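Local coordinates for protein paenibacillus xanthan lyase (PDB 6F2P) that cleaves the polysaccharide xanthan by lyase chemistry, as a calcium-binding polysaccharide lyase family 8 enzyme, at residues Asn59-Pro62 with Thr68-Thr71. Residues are numbered along the deposited sequence; the frame is centred on the assembly and turned at random.
Sequences NDAP and TSIT
Ser-69 meets Pro-62 through one side-chain-to-backbone hydrogen bond, the serine hydroxyl giving its proton to the proline carbonyl, with OG of Ser-69 2.5 Å from O of Pro-62. The donor approaches at a C=O...OG angle of 133° and sits 34° off the carbonyl plane; at 2.6 Å resolution nothing more should be read into the short separation. The same OG lies over the peptide link that precedes the proline, 3.1 Å from C of Ala-61 and 3.3 Å from N of Pro-62. That nitrogen, closed into the proline ring, has no hydrogen to offer, so the second approach is van der Waals contact. CD of the Pro-62 ring reaches OG of Ser-69 at 3.6 Å, while CB of Ala-61 rests 3.8 Å from CB of Ser-69. The torsion explains the aim: with chi1 -67°, OG stands anti to the serine's own carbonyl carbon and beside its backbone N, directed at the loop. Backbone proximity agrees, the CA atoms of Ala-61 and Ser-69 being 4.3 Å apart.

Further out, Ala-61 also packs on Thr-72 and Thr-73, and Phe-63 touches the side chains of Ser-69 and Ile-70. Asp-60 gives the loop another tie to helix 68-85, its OD2 hydrogen-bonded to His-76, while Thr-71 bonds His-125 of helix 123-141.

Replacing Ser-69 with alanine removes OG, and the Pro-62 carbonyl would probably lose this donor, leaving the loop less firmly held against the helix. Within the family's N-terminal alpha-helical domain, the chemistry implies a directional tie in a largely buried contact: the hydroxyl of Ser-69, near the start of helix 68-85, satisfies a backbone carbonyl of the preceding loop and fastens it there.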
loop_
_atom_site.group_PDB
_atom_site.type_symbol
_atom_site.label_atom_id
_atom_site.label_comp_id
_atom_site.label_asym_id
_atom_site.label_seq_id
_atom_site.Cartn_x
_atom_site.Cartn_y
_atom_site.Cartn_z
ATOM N N ASN A 59 -7.781 -18.648 46.256
ATOM C CA ASN A 59 -9.205 -18.678 45.970
ATOM C C ASN A 59 -9.531 -18.038 44.627
ATOM O O ASN A 59 -10.516 -18.389 43.980
ATOM C CB ASN A 59 -9.995 -18.005 47.094
ATOM C CG ASN A 59 -10.384 -18.977 48.191
ATOM O OD1 ASN A 59 -10.596 -20.171 47.938
ATOM N ND2 ASN A 59 -10.481 -18.473 49.420
ATOM N N ASP A 60 -8.694 -17.107 44.198
ATOM C CA ASP A 60 -8.948 -16.411 42.948
ATOM C C ASP A 60 -8.558 -17.292 41.766
ATOM O O ASP A 60 -8.576 -16.853 40.612
ATOM C CB ASP A 60 -8.213 -15.064 42.915
ATOM C CG ASP A 60 -6.702 -15.205 42.733
ATOM O OD1 ASP A 60 -6.160 -16.328 42.830
ATOM O OD2 ASP A 60 -6.043 -14.168 42.505
ATOM N N ALA A 61 -8.183 -18.530 42.072
ATOM C CA ALA A 61 -7.795 -19.484 41.048
ATOM C C ALA A 61 -8.299 -20.871 41.392
ATOM O O ALA A 61 -7.497 -21.768 41.648
ATOM C CB ALA A 61 -6.285 -19.499 40.884
ATOM N N PRO A 62 -9.629 -21.055 41.396
ATOM C CA PRO A 62 -10.222 -22.359 41.729
ATOM C C PRO A 62 -10.013 -23.368 40.610
ATOM O O PRO A 62 -9.939 -22.977 39.449
ATOM C CB PRO A 62 -11.711 -22.043 41.856
ATOM C CG PRO A 62 -11.915 -20.848 40.975
ATOM C CD PRO A 62 -10.652 -20.046 41.065
ATOM N N THR A 68 -7.699 -21.297 33.314
ATOM C CA THR A 68 -6.988 -20.055 33.621
ATOM C C THR A 68 -6.323 -20.147 34.991
ATOM O O THR A 68 -5.263 -19.578 35.221
ATOM C CB THR A 68 -7.938 -18.852 33.609
ATOM O OG1 THR A 68 -8.615 -18.792 32.348
ATOM C CG2 THR A 68 -7.188 -17.559 33.857
ATOM N N SER A 69 -6.952 -20.885 35.897
ATOM C CA SER A 69 -6.418 -21.053 37.237
ATOM C C SER A 69 -5.005 -21.643 37.241
ATOM O O SER A 69 -4.205 -21.345 38.132
ATOM C CB SER A 69 -7.364 -21.895 38.078
ATOM O OG SER A 69 -8.573 -21.190 38.309
ATOM N N ILE A 70 -4.693 -22.456 36.237
ATOM C CA ILE A 70 -3.335 -22.972 36.073
ATOM C C ILE A 70 -2.322 -21.827 35.949
ATOM O O ILE A 70 -1.354 -21.749 36.708
ATOM C CB ILE A 70 -3.225 -23.899 34.839
ATOM C CG1 ILE A 70 -4.221 -25.058 34.953
ATOM C CG2 ILE A 70 -1.804 -24.421 34.676
ATOM C CD1 ILE A 70 -3.931 -25.988 36.102
ATOM N N THR A 71 -2.558 -20.935 34.995
ATOM C CA THR A 71 -1.661 -19.820 34.739
ATOM C C THR A 71 -1.600 -18.885 35.937
ATOM O O THR A 71 -0.515 -18.443 36.348
ATOM C CB THR A 71 -2.125 -19.014 33.498
ATOM O OG1 THR A 71 -2.054 -19.841 32.332
ATOM C CG2 THR A 71 -1.268 -17.767 33.288
#